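Local coordinates for ESAT-6-like protein EsxO (Mycobacterium tuberculosis, PDB 3OGI) that is a secreted ESAT-6-like protein of the WXG100 family, probably exported by a type VII secretion system as a helical heterodimer with a partner protein, at residues H13-M16 / I17-Q20; H28-I31 / V32-V35; F53-Q56 / L57-F61; N60-V63 / I64-A68. All coordinates share one frame; numbering follows the deposited sequence.

Interaction 1: H13-M16 / I17-Q20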
ATOM      1  N   HIS A  13      -9.648 -23.314   5.971  1.00 73.35           N
ATOM      2  CA  HIS A  13      -9.222 -22.167   6.763  1.00 80.36           C
ATOM      3  C   HIS A  13      -7.715 -21.874   6.661  1.00 72.68           C
ATOM      4  O   HIS A  13      -7.295 -20.715   6.570  1.00 63.06           O
ATOM      5  CB  HIS A  13      -9.595 -22.336   8.228  1.00 88.80           C
ATOM      6  CG  HIS A  13      -8.721 -21.540   9.145  1.00 97.70           C
ATOM      7  ND1 HIS A  13      -7.609 -22.075   9.763  1.00 99.95           N
ATOM      8  CD2 HIS A  13      -8.764 -20.236   9.506  1.00 96.38           C
ATOM      9  CE1 HIS A  13      -7.019 -21.138  10.486  1.00100.71           C
ATOM     10  NE2 HIS A  13      -7.700 -20.015  10.349  1.00100.48           N
ATOM     11  N   GLY A  14      -6.900 -22.918   6.728  1.00 64.73           N
ATOM     12  CA  GLY A  14      -5.536 -22.791   6.277  1.00 56.26           C
ATOM     13  C   GLY A  14      -5.611 -22.535   4.776  1.00 59.68           C
ATOM     14  O   GLY A  14      -4.701 -21.953   4.193  1.00 57.83           O
ATOM     15  N   ALA A  15      -6.710 -22.967   4.154  1.00 58.42           N
ATOM     16  CA  ALA A  15      -6.965 -22.704   2.733  1.00 57.58           C
ATOM     17  C   ALA A  15      -7.360 -21.251   2.489  1.00 56.28           C
ATOM     18  O   ALA A  15      -6.980 -20.655   1.477  1.00 55.08           O
ATOM     19  CB  ALA A  15      -8.052 -23.632   2.190  1.00 53.02           C
HETATM   20  N   MSE A  16      -8.138 -20.690   3.405  1.00 48.84           N
HETATM   21  CA  MSE A  16      -8.528 -19.300   3.274  1.00 41.83           C
HETATM   22  C   MSE A  16      -7.306 -18.427   3.367  1.00 54.61           C
HETATM   23  O   MSE A  16      -7.136 -17.487   2.584  1.00 52.01           O
HETATM   24  CB  MSE A  16      -9.494 -18.906   4.368  1.00 38.40           C
HETATM   25  CG  MSE A  16     -10.851 -19.538   4.208  1.00 49.59           C
HETATM   26 SE   MSE A  16     -12.156 -18.899   5.508  1.00 83.08          SE
HETATM   27  CE  MSE A  16     -12.269 -17.011   5.043  1.00 59.00           C
ATOM     28  N   ILE A  17      -6.443 -18.756   4.322  1.00 58.68           N
ATOM     29  CA  ILE A  17      -5.264 -17.943   4.577  1.00 60.05           C
ATOM     30  C   ILE A  17      -4.283 -17.990   3.406  1.00 61.38           C
ATOM     31  O   ILE A  17      -3.575 -17.022   3.138  1.00 56.67           O
ATOM     32  CB  ILE A  17      -4.582 -18.360   5.885  1.00 62.56           C
ATOM     33  CG1 ILE A  17      -5.419 -17.883   7.082  1.00 70.49           C
ATOM     34  CG2 ILE A  17      -3.210 -17.766   5.975  1.00 53.76           C
ATOM     35  CD1 ILE A  17      -4.998 -18.483   8.420  1.00 72.31           C
ATOM     36  N   ARG A  18      -4.254 -19.103   2.685  1.00 58.35           N
ATOM     37  CA  ARG A  18      -3.357 -19.189   1.557  1.00 61.29           C
ATOM     38  C   ARG A  18      -3.959 -18.409   0.402  1.00 56.07           C
ATOM     39  O   ARG A  18      -3.238 -17.748  -0.363  1.00 47.86           O
ATOM     40  CB  ARG A  18      -3.085 -20.645   1.176  1.00 70.40           C
ATOM     41  CG  ARG A  18      -2.348 -21.427   2.257  1.00 77.94           C
ATOM     42  CD  ARG A  18      -1.877 -22.801   1.774  1.00 88.86           C
ATOM     43  NE  ARG A  18      -2.976 -23.721   1.469  1.00 96.10           N
ATOM     44  CZ  ARG A  18      -3.557 -24.519   2.362  1.00 99.21           C
ATOM     45  NH1 ARG A  18      -3.150 -24.512   3.629  1.00101.16           N
ATOM     46  NH2 ARG A  18      -4.549 -25.323   1.990  1.00 93.28           N
ATOM     47  N   ALA A  19      -5.285 -18.466   0.290  1.00 47.98           N
ATOM     48  CA  ALA A  19      -5.956 -17.761  -0.792  1.00 47.50           C
ATOM     49  C   ALA A  19      -5.814 -16.247  -0.597  1.00 52.34           C
ATOM     50  O   ALA A  19      -5.553 -15.516  -1.554  1.00 58.09           O
ATOM     51  CB  ALA A  19      -7.412 -18.177  -0.898  1.00 40.01           C
ATOM     52  N   GLN A  20      -5.943 -15.795   0.648  1.00 49.72           N
ATOM     53  CA  GLN A  20      -5.798 -14.376   0.979  1.00 48.85           C
ATOM     54  C   GLN A  20      -4.400 -13.876   0.672  1.00 53.28           C
ATOM     55  O   GLN A  20      -4.235 -12.789   0.115  1.00 53.12           O
ATOM     56  CB  GLN A  20      -6.131 -14.116   2.440  1.00 45.05           C
ATOM     57  CG  GLN A  20      -7.612 -14.267   2.752  1.00 50.31           C
ATOM     58  CD  GLN A  20      -7.869 -14.319   4.247  1.00 54.98           C
ATOM     59  OE1 GLN A  20      -6.990 -14.695   5.027  1.00 58.22           O
ATOM     60  NE2 GLN A  20      -9.070 -13.926   4.657  1.00 47.43           N
TER
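Arg18 folds back along the first turn of helix 14-37 and lays its guanidinium over the backbone of Gly14 and Ala15. A bend at chi3 (-66°) turns the end of the chain toward the start of the helix, where one face of the flat group meets Gly14 O near its rim, 3.0 Å from NH1. The oxygen sits above the guanidinium plane and not in line with an N-H, so the contact is charge against a polar carbonyl and not a hydrogen bond. On the same face NH2 lies 3.6 Å from Ala15 CA. With no side chain on Gly14 and only a methyl on Ala15, little stands between the guanidinium and the backbone.

Among the backbone bonds, Ile17 N, Ala19 N and Gln20 N reach back four residues to the oxygens of His13, Ala15 and Met16, the last at 2.8 Å; Arg18 N to Gly14 O is longer, at 3.3 Å. This is the opening turn of the N-terminal arm of the WXG100 helix-turn-helix hairpin.

His13 and Ile17 run side by side in the same direction, the methyl CD1 of Ile17 beside the end of the imidazole, 3.7 Å from His13 NE2 and oblique to the ring. NE2 is also hydrogen-bonded to a backbone atom of the partner protein. Met16, present as selenomethionine, and Gln20 pack on polar side chains of that partner.

Interaction 2: H28-I31 / V32-V35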
ATOM      1  N   HIS A  28       0.068  -6.535  -4.419  1.00 51.20           N
ATOM      2  CA  HIS A  28       1.445  -6.076  -4.424  1.00 52.17           C
ATOM      3  C   HIS A  28       1.930  -5.867  -5.860  1.00 56.02           C
ATOM      4  O   HIS A  28       2.569  -4.862  -6.188  1.00 55.22           O
ATOM      5  CB  HIS A  28       2.296  -7.129  -3.719  1.00 50.38           C
ATOM      6  CG  HIS A  28       3.768  -6.926  -3.855  1.00 51.75           C
ATOM      7  ND1 HIS A  28       4.661  -7.976  -3.850  1.00 56.73           N
ATOM      8  CD2 HIS A  28       4.511  -5.800  -3.980  1.00 51.05           C
ATOM      9  CE1 HIS A  28       5.889  -7.508  -3.988  1.00 59.02           C
ATOM     10  NE2 HIS A  28       5.825  -6.190  -4.066  1.00 57.01           N
ATOM     11  N   GLN A  29       1.621  -6.822  -6.723  1.00 56.93           N
ATOM     12  CA  GLN A  29       2.035  -6.708  -8.109  1.00 58.69           C
ATOM     13  C   GLN A  29       1.293  -5.560  -8.775  1.00 58.06           C
ATOM     14  O   GLN A  29       1.869  -4.815  -9.557  1.00 62.67           O
ATOM     15  CB  GLN A  29       1.816  -8.024  -8.844  1.00 46.35           C
ATOM     16  CG  GLN A  29       2.711  -9.132  -8.331  1.00 44.86           C
ATOM     17  CD  GLN A  29       2.189 -10.540  -8.670  1.00 56.31           C
ATOM     18  OE1 GLN A  29       1.118 -10.714  -9.287  1.00 52.10           O
ATOM     19  NE2 GLN A  29       2.951 -11.548  -8.262  1.00 52.76           N
ATOM     20  N   ALA A  30       0.020  -5.406  -8.439  1.00 52.58           N
ATOM     21  CA  ALA A  30      -0.751  -4.274  -8.935  1.00 52.77           C
ATOM     22  C   ALA A  30      -0.074  -2.952  -8.528  1.00 53.07           C
ATOM     23  O   ALA A  30       0.063  -2.022  -9.332  1.00 56.24           O
ATOM     24  CB  ALA A  30      -2.192  -4.331  -8.421  1.00 39.71           C
ATOM     25  N   ILE A  31       0.361  -2.876  -7.283  1.00 41.86           N
ATOM     26  CA  ILE A  31       1.047  -1.674  -6.813  1.00 45.70           C
ATOM     27  C   ILE A  31       2.343  -1.402  -7.584  1.00 48.10           C
ATOM     28  O   ILE A  31       2.590  -0.285  -8.016  1.00 52.86           O
ATOM     29  CB  ILE A  31       1.286  -1.718  -5.297  1.00 39.88           C
ATOM     30  CG1 ILE A  31      -0.058  -1.550  -4.564  1.00 37.16           C
ATOM     31  CG2 ILE A  31       2.298  -0.629  -4.883  1.00 38.91           C
ATOM     32  CD1 ILE A  31      -0.031  -1.981  -3.117  1.00 47.12           C
ATOM     33  N   VAL A  32       3.155  -2.425  -7.794  1.00 51.15           N
ATOM     34  CA  VAL A  32       4.380  -2.243  -8.570  1.00 57.57           C
ATOM     35  C   VAL A  32       4.114  -1.637  -9.948  1.00 60.21           C
ATOM     36  O   VAL A  32       4.875  -0.790 -10.419  1.00 64.36           O
ATOM     37  CB  VAL A  32       5.142  -3.561  -8.745  1.00 52.68           C
ATOM     38  CG1 VAL A  32       6.353  -3.366  -9.674  1.00 45.77           C
ATOM     39  CG2 VAL A  32       5.551  -4.108  -7.389  1.00 45.55           C
ATOM     40  N   ARG A  33       3.041  -2.075 -10.597  1.00 59.46           N
ATOM     41  CA  ARG A  33       2.683  -1.524 -11.895  1.00 56.82           C
ATOM     42  C   ARG A  33       2.456  -0.025 -11.771  1.00 57.91           C
ATOM     43  O   ARG A  33       2.941   0.746 -12.588  1.00 70.94           O
ATOM     44  CB  ARG A  33       1.440  -2.199 -12.468  1.00 55.25           C
ATOM     45  CG  ARG A  33       1.715  -3.281 -13.516  1.00 60.05           C
ATOM     46  CD  ARG A  33       0.457  -4.113 -13.784  1.00 62.18           C
ATOM     47  NE  ARG A  33       0.549  -5.417 -13.141  1.00 63.24           N
ATOM     48  CZ  ARG A  33      -0.416  -5.993 -12.435  1.00 56.57           C
ATOM     49  NH1 ARG A  33      -1.593  -5.404 -12.277  1.00 47.19           N
ATOM     50  NH2 ARG A  33      -0.202  -7.182 -11.903  1.00 56.97           N
ATOM     51  N   ASP A  34       1.749   0.402 -10.736  1.00 54.55           N
ATOM     52  CA  ASP A  34       1.477   1.824 -10.599  1.00 59.81           C
ATOM     53  C   ASP A  34       2.734   2.651 -10.291  1.00 61.79           C
ATOM     54  O   ASP A  34       2.914   3.755 -10.829  1.00 56.46           O
ATOM     55  CB  ASP A  34       0.367   2.077  -9.583  1.00 55.99           C
ATOM     56  CG  ASP A  34      -1.011   2.036 -10.217  1.00 57.81           C
ATOM     57  OD1 ASP A  34      -1.119   2.288 -11.438  1.00 57.96           O
ATOM     58  OD2 ASP A  34      -1.987   1.755  -9.499  1.00 59.89           O
ATOM     59  N   VAL A  35       3.598   2.101  -9.442  1.00 56.79           N
ATOM     60  CA  VAL A  35       4.851   2.740  -9.087  1.00 58.65           C
ATOM     61  C   VAL A  35       5.681   2.952 -10.349  1.00 61.11           C
ATOM     62  O   VAL A  35       6.156   4.057 -10.606  1.00 62.20           O
ATOM     63  CB  VAL A  35       5.630   1.895  -8.038  1.00 52.91           C
ATOM     64  CG1 VAL A  35       7.113   2.239  -8.025  1.00 39.98           C
ATOM     65  CG2 VAL A  35       5.005   2.041  -6.653  1.00 48.72           C
TER
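The imidazole of His28 and the isopropyl group of Val32 meet one helical turn apart, on the first helix of the WXG100 helical hairpin. They slant across one another, and Val32 CG2 lies 3.9 Å from both CD2 and NE2 of His28, oblique to the ring. The valine torsion puts it there: CG1 stands anti to the backbone N (chi1 175°), which leaves CG2 beside that nitrogen and facing back along the helix. His28 ND1 is hydrogen-bonded to Glu25, which helps fix the rotation of the ring, while Phe61 of helix 51-66 stacks on it.

Ile31 and Val35 repeat the slanting approach a step further on, CG2 to CG2 at 4.2 Å. Both branched chains pack against helix 51-66, Ile31 on Leu57 and Val35 on Phe53 and Ile54, which explains the hydrocarbon at these positions. Asp34, though buried, is satisfied by the partner protein, whose chain supplies a basic side chain paired in a salt bridge with OD1 and a polar one hydrogen-bonded to OD2.

Arg33 belongs to the exposed side. Its guanidinium turns one face to the backbone of the preceding turn, with NH1 3.6 Å from Ala30 CA and NH2 3.8 Å from Gln29 C.

Interaction 3: F53-Q56 / L57-F61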
ATOM      1  N   PHE A  53      11.929   2.255  -2.627  1.00 66.15           N
ATOM      2  CA  PHE A  53      10.525   2.160  -2.318  1.00 66.61           C
ATOM      3  C   PHE A  53      10.071   0.736  -2.657  1.00 66.90           C
ATOM      4  O   PHE A  53       9.467   0.049  -1.830  1.00 66.02           O
ATOM      5  CB  PHE A  53       9.725   3.196  -3.100  1.00 64.39           C
ATOM      6  CG  PHE A  53       8.283   3.226  -2.723  1.00 60.52           C
ATOM      7  CD1 PHE A  53       7.366   2.451  -3.400  1.00 55.25           C
ATOM      8  CD2 PHE A  53       7.850   4.001  -1.657  1.00 62.27           C
ATOM      9  CE1 PHE A  53       6.017   2.456  -3.036  1.00 56.70           C
ATOM     10  CE2 PHE A  53       6.504   4.015  -1.285  1.00 62.18           C
ATOM     11  CZ  PHE A  53       5.589   3.238  -1.978  1.00 58.05           C
ATOM     12  N   ILE A  54      10.405   0.296  -3.866  1.00 62.23           N
ATOM     13  CA  ILE A  54      10.069  -1.036  -4.350  1.00 62.30           C
ATOM     14  C   ILE A  54      10.647  -2.144  -3.479  1.00 66.87           C
ATOM     15  O   ILE A  54       9.989  -3.158  -3.229  1.00 68.24           O
ATOM     16  CB  ILE A  54      10.603  -1.223  -5.781  1.00 64.32           C
ATOM     17  CG1 ILE A  54       9.729  -0.454  -6.770  1.00 74.12           C
ATOM     18  CG2 ILE A  54      10.694  -2.700  -6.152  1.00 45.00           C
ATOM     19  CD1 ILE A  54      10.473  -0.031  -8.016  1.00 78.34           C
ATOM     20  N   THR A  55      11.888  -1.966  -3.037  1.00 62.35           N
ATOM     21  CA  THR A  55      12.528  -2.972  -2.203  1.00 61.05           C
ATOM     22  C   THR A  55      11.853  -3.072  -0.831  1.00 57.83           C
ATOM     23  O   THR A  55      11.580  -4.167  -0.340  1.00 58.95           O
ATOM     24  CB  THR A  55      14.052  -2.707  -2.041  1.00 62.16           C
ATOM     25  OG1 THR A  55      14.734  -3.114  -3.229  1.00 54.84           O
ATOM     26  CG2 THR A  55      14.630  -3.493  -0.854  1.00 55.59           C
ATOM     27  N   GLN A  56      11.588  -1.934  -0.209  1.00 51.41           N
ATOM     28  CA  GLN A  56      10.969  -1.947   1.110  1.00 65.21           C
ATOM     29  C   GLN A  56       9.543  -2.467   1.028  1.00 62.64           C
ATOM     30  O   GLN A  56       9.102  -3.244   1.862  1.00 64.00           O
ATOM     31  CB  GLN A  56      10.969  -0.552   1.719  1.00 72.33           C
ATOM     32  CG  GLN A  56      11.962  -0.374   2.836  1.00 85.60           C
ATOM     33  CD  GLN A  56      11.521   0.714   3.795  1.00 97.88           C
ATOM     34  OE1 GLN A  56      10.399   0.692   4.312  1.00101.97           O
ATOM     35  NE2 GLN A  56      12.395   1.684   4.024  1.00100.66           N
ATOM     36  N   LEU A  57       8.821  -2.007   0.019  1.00 59.58           N
ATOM     37  CA  LEU A  57       7.503  -2.518  -0.260  1.00 62.68           C
ATOM     38  C   LEU A  57       7.594  -4.043  -0.302  1.00 62.16           C
ATOM     39  O   LEU A  57       6.899  -4.747   0.439  1.00 60.97           O
ATOM     40  CB  LEU A  57       7.041  -1.981  -1.610  1.00 60.11           C
ATOM     41  CG  LEU A  57       5.561  -2.142  -1.885  1.00 63.14           C
ATOM     42  CD1 LEU A  57       4.795  -1.294  -0.908  1.00 60.72           C
ATOM     43  CD2 LEU A  57       5.251  -1.739  -3.318  1.00 72.14           C
ATOM     44  N   GLY A  58       8.485  -4.538  -1.157  1.00 55.08           N
ATOM     45  CA  GLY A  58       8.703  -5.963  -1.302  1.00 51.06           C
ATOM     46  C   GLY A  58       8.896  -6.677   0.017  1.00 53.72           C
ATOM     47  O   GLY A  58       8.226  -7.668   0.282  1.00 59.88           O
ATOM     48  N   ARG A  59       9.803  -6.168   0.846  1.00 61.58           N
ATOM     49  CA  ARG A  59      10.158  -6.815   2.109  1.00 68.26           C
ATOM     50  C   ARG A  59       8.932  -7.096   2.937  1.00 67.50           C
ATOM     51  O   ARG A  59       8.769  -8.206   3.453  1.00 71.69           O
ATOM     52  CB  ARG A  59      11.109  -5.948   2.937  1.00 74.64           C
ATOM     53  CG  ARG A  59      12.511  -5.820   2.381  1.00 92.96           C
ATOM     54  CD  ARG A  59      13.387  -4.958   3.294  1.00109.96           C
ATOM     55  NE  ARG A  59      14.610  -4.512   2.623  1.00122.57           N
ATOM     56  CZ  ARG A  59      15.758  -5.186   2.620  1.00130.87           C
ATOM     57  NH1 ARG A  59      15.850  -6.348   3.256  1.00133.49           N
ATOM     58  NH2 ARG A  59      16.817  -4.698   1.981  1.00131.37           N
ATOM     59  N   ASN A  60       8.074  -6.085   3.066  1.00 57.67           N
ATOM     60  CA  ASN A  60       6.901  -6.197   3.927  1.00 55.95           C
ATOM     61  C   ASN A  60       5.877  -7.196   3.414  1.00 57.00           C
ATOM     62  O   ASN A  60       5.351  -8.002   4.175  1.00 60.31           O
ATOM     63  CB  ASN A  60       6.271  -4.833   4.157  1.00 53.67           C
ATOM     64  CG  ASN A  60       7.157  -3.932   4.982  1.00 60.52           C
ATOM     65  OD1 ASN A  60       7.214  -4.050   6.206  1.00 63.63           O
ATOM     66  ND2 ASN A  60       7.868  -3.034   4.318  1.00 64.25           N
ATOM     67  N   PHE A  61       5.601  -7.152   2.119  1.00 56.00           N
ATOM     68  CA  PHE A  61       4.745  -8.165   1.540  1.00 55.02           C
ATOM     69  C   PHE A  61       5.380  -9.523   1.749  1.00 55.59           C
ATOM     70  O   PHE A  61       4.709 -10.451   2.168  1.00 55.26           O
ATOM     71  CB  PHE A  61       4.503  -7.914   0.064  1.00 47.38           C
ATOM     72  CG  PHE A  61       3.419  -6.911  -0.206  1.00 50.85           C
ATOM     73  CD1 PHE A  61       2.080  -7.287  -0.159  1.00 50.97           C
ATOM     74  CD2 PHE A  61       3.734  -5.594  -0.519  1.00 47.01           C
ATOM     75  CE1 PHE A  61       1.085  -6.380  -0.418  1.00 46.73           C
ATOM     76  CE2 PHE A  61       2.744  -4.682  -0.782  1.00 47.70           C
ATOM     77  CZ  PHE A  61       1.407  -5.077  -0.729  1.00 48.47           C
TER
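Asn60 reaches back one turn to Gln56 with both its backbone and its side-chain nitrogen. Gln56 O accepts from Asn60 N at 3.3 Å, the ordinary helical bond, and from Asn60 ND2 at 2.8 Å. The two donors come from opposite faces of the carbonyl plane, ND2 lying well out of it, and the ND2 bond is the less straight (132° against 163°). With CG beside the backbone N (chi1 -68°), the carboxamide folds over the preceding turn.

Apolar contact runs along the face turned to helix 14-37. Leu57 CD2 lies 4.3 Å from Phe53 CE1, oblique to the ring, and these two residues pack on Ile31 and Val35 respectively.

On the exposed side Thr55 and Arg59 run alongside each other, pointing the same way. The methyl CG2 of Thr55, anti to the backbone N, sits 3.6 Å from Arg59 NE, and the threonine thus offers carbon to the arginine while OG1 makes a weak bond back to Gln51 O.

With ND2 tied to its own helix, the carboxamide of Asn60 is probably held in one rotation, its oxygen OD1 presented to the partner protein, where a polar side chain is hydrogen-bonded to it.

Interaction 4: N60-V63 / I64-A68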
ATOM      1  N   ASN A  60       8.074  -6.085   3.066  1.00 57.67           N
ATOM      2  CA  ASN A  60       6.901  -6.197   3.927  1.00 55.95           C
ATOM      3  C   ASN A  60       5.877  -7.196   3.414  1.00 57.00           C
ATOM      4  O   ASN A  60       5.351  -8.002   4.175  1.00 60.31           O
ATOM      5  CB  ASN A  60       6.271  -4.833   4.157  1.00 53.67           C
ATOM      6  CG  ASN A  60       7.157  -3.932   4.982  1.00 60.52           C
ATOM      7  OD1 ASN A  60       7.214  -4.050   6.206  1.00 63.63           O
ATOM      8  ND2 ASN A  60       7.868  -3.034   4.318  1.00 64.25           N
ATOM      9  N   PHE A  61       5.601  -7.152   2.119  1.00 56.00           N
ATOM     10  CA  PHE A  61       4.745  -8.165   1.540  1.00 55.02           C
ATOM     11  C   PHE A  61       5.380  -9.523   1.749  1.00 55.59           C
ATOM     12  O   PHE A  61       4.709 -10.451   2.168  1.00 55.26           O
ATOM     13  CB  PHE A  61       4.503  -7.914   0.064  1.00 47.38           C
ATOM     14  CG  PHE A  61       3.419  -6.911  -0.206  1.00 50.85           C
ATOM     15  CD1 PHE A  61       2.080  -7.287  -0.159  1.00 50.97           C
ATOM     16  CD2 PHE A  61       3.734  -5.594  -0.519  1.00 47.01           C
ATOM     17  CE1 PHE A  61       1.085  -6.380  -0.418  1.00 46.73           C
ATOM     18  CE2 PHE A  61       2.744  -4.682  -0.782  1.00 47.70           C
ATOM     19  CZ  PHE A  61       1.407  -5.077  -0.729  1.00 48.47           C
ATOM     20  N   GLN A  62       6.678  -9.643   1.486  1.00 56.61           N
ATOM     21  CA  GLN A  62       7.329 -10.936   1.658  1.00 63.42           C
ATOM     22  C   GLN A  62       7.164 -11.454   3.090  1.00 69.52           C
ATOM     23  O   GLN A  62       6.901 -12.642   3.300  1.00 69.20           O
ATOM     24  CB  GLN A  62       8.798 -10.897   1.236  1.00 74.11           C
ATOM     25  CG  GLN A  62       9.436 -12.279   1.091  1.00 87.18           C
ATOM     26  CD  GLN A  62       8.532 -13.279   0.354  1.00101.14           C
ATOM     27  OE1 GLN A  62       8.411 -14.442   0.758  1.00102.99           O
ATOM     28  NE2 GLN A  62       7.902 -12.829  -0.734  1.00102.75           N
ATOM     29  N   VAL A  63       7.280 -10.565   4.071  1.00 66.64           N
ATOM     30  CA  VAL A  63       7.063 -10.971   5.451  1.00 64.88           C
ATOM     31  C   VAL A  63       5.650 -11.504   5.645  1.00 67.55           C
ATOM     32  O   VAL A  63       5.441 -12.505   6.325  1.00 74.00           O
ATOM     33  CB  VAL A  63       7.279  -9.822   6.435  1.00 62.29           C
ATOM     34  CG1 VAL A  63       6.643 -10.159   7.786  1.00 65.27           C
ATOM     35  CG2 VAL A  63       8.742  -9.535   6.595  1.00 53.21           C
ATOM     36  N   ILE A  64       4.670 -10.834   5.058  1.00 65.05           N
ATOM     37  CA  ILE A  64       3.299 -11.288   5.235  1.00 67.42           C
ATOM     38  C   ILE A  64       3.147 -12.647   4.576  1.00 73.17           C
ATOM     39  O   ILE A  64       2.638 -13.576   5.184  1.00 74.03           O
ATOM     40  CB  ILE A  64       2.270 -10.289   4.664  1.00 58.74           C
ATOM     41  CG1 ILE A  64       2.300  -8.974   5.457  1.00 51.10           C
ATOM     42  CG2 ILE A  64       0.876 -10.910   4.666  1.00 49.49           C
ATOM     43  CD1 ILE A  64       1.457  -7.838   4.837  1.00 43.64           C
ATOM     44  N   TYR A  65       3.622 -12.752   3.337  1.00 79.13           N
ATOM     45  CA  TYR A  65       3.527 -13.980   2.561  1.00 81.97           C
ATOM     46  C   TYR A  65       4.185 -15.130   3.306  1.00 82.90           C
ATOM     47  O   TYR A  65       3.630 -16.224   3.374  1.00 85.86           O
ATOM     48  CB  TYR A  65       4.159 -13.810   1.164  1.00 92.02           C
ATOM     49  CG  TYR A  65       3.701 -14.853   0.150  1.00104.91           C
ATOM     50  CD1 TYR A  65       4.468 -15.987  -0.114  1.00107.22           C
ATOM     51  CD2 TYR A  65       2.489 -14.709  -0.533  1.00108.82           C
ATOM     52  CE1 TYR A  65       4.042 -16.951  -1.035  1.00109.95           C
ATOM     53  CE2 TYR A  65       2.057 -15.665  -1.456  1.00108.91           C
ATOM     54  CZ  TYR A  65       2.835 -16.785  -1.702  1.00110.24           C
ATOM     55  OH  TYR A  65       2.408 -17.733  -2.616  1.00106.17           O
ATOM     56  N   GLU A  66       5.365 -14.882   3.868  1.00 89.33           N
ATOM     57  CA  GLU A  66       6.098 -15.917   4.598  1.00 94.74           C
ATOM     58  C   GLU A  66       5.239 -16.525   5.696  1.00 93.26           C
ATOM     59  O   GLU A  66       5.047 -17.739   5.741  1.00 97.61           O
ATOM     60  CB  GLU A  66       7.409 -15.372   5.198  1.00 98.53           C
ATOM     61  CG  GLU A  66       8.617 -15.394   4.250  1.00102.76           C
ATOM     62  CD  GLU A  66       9.821 -14.590   4.770  1.00108.54           C
ATOM     63  OE1 GLU A  66       9.787 -14.112   5.930  1.00113.63           O
ATOM     64  OE2 GLU A  66      10.802 -14.431   4.011  1.00102.98           O
ATOM     65  N   GLN A  67       4.711 -15.673   6.568  1.00 91.60           N
ATOM     66  CA  GLN A  67       3.994 -16.129   7.756  1.00 97.84           C
ATOM     67  C   GLN A  67       2.680 -16.846   7.460  1.00101.34           C
ATOM     68  O   GLN A  67       2.019 -17.346   8.367  1.00104.21           O
ATOM     69  CB  GLN A  67       3.735 -14.950   8.689  1.00102.97           C
ATOM     70  CG  GLN A  67       4.995 -14.219   9.122  1.00107.77           C
ATOM     71  CD  GLN A  67       5.861 -15.041  10.062  1.00113.45           C
ATOM     72  OE1 GLN A  67       5.863 -16.274  10.011  1.00117.14           O
ATOM     73  NE2 GLN A  67       6.598 -14.358  10.934  1.00111.95           N
ATOM     74  N   ALA A  68       2.301 -16.895   6.190  1.00102.76           N
ATOM     75  CA  ALA A  68       1.028 -17.492   5.810  1.00104.00           C
ATOM     76  C   ALA A  68       1.209 -18.597   4.774  1.00102.31           C
ATOM     77  O   ALA A  68       0.288 -19.374   4.509  1.00 97.84           O
ATOM     78  CB  ALA A  68       0.083 -16.423   5.295  1.00101.75           C
TER
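Glu66 lies across Gln62 one turn back, the two side chains crossing at about a right angle. Its CB starts 3.4 Å from Gln62 O, the same oxygen that accepts the backbone bond from Glu66 N at 2.8 Å. CG, set beside the backbone N by chi1 -86°, comes 3.6 Å from Gln62 OE1. From CG the chain runs extended, CD still near Gln62 O. One carboxylate oxygen of Glu66, OE2, comes 3.9 Å from Gln62 CG; the other, OE1, is 4.2 Å from Val63 CA. The carboxylate and amide planes stand 69° apart, and the meeting is mainly carbon against polar oxygen. Gln62 bends to it at chi2 (44°), which carries its amide along the helix surface. Both residues are exposed, a place that suits long polar chains.

The other side of the turn is apolar. Ile64 is buried and packs on Leu24; Tyr65 packs on Ala21. Both partners lie on helix 14-37, while Ile64 also meets an aromatic side chain of the partner protein. Hydrocarbon inward and charge outward mark an amphipathic helix, here the last turns of the second helix of the WXG100 antiparallel hairpin.

In the fold
Interactions 1 and 2 lie on helix 14-37, interactions 3 and 4 on helix 51-66, which runs antiparallel beside it. Interactions 2 and 3 face each other, with Ile31 CG2 3.5 Å from Leu57 CD2 and Val35 against Phe53. Phe61, shared by interactions 3 and 4, carries the seam on to His28. At the other end interactions 1 and 4 meet through Ile17 and Ala68. Interactions 1 and 3 are surface contacts, while 2 and 4 are partly buried. Aliphatic and aromatic groups, several of them buried, meet between the helices, arginines and Glu66 occupy outer faces, and His13, Asp34 and Asn60 give polar atoms to the partner protein.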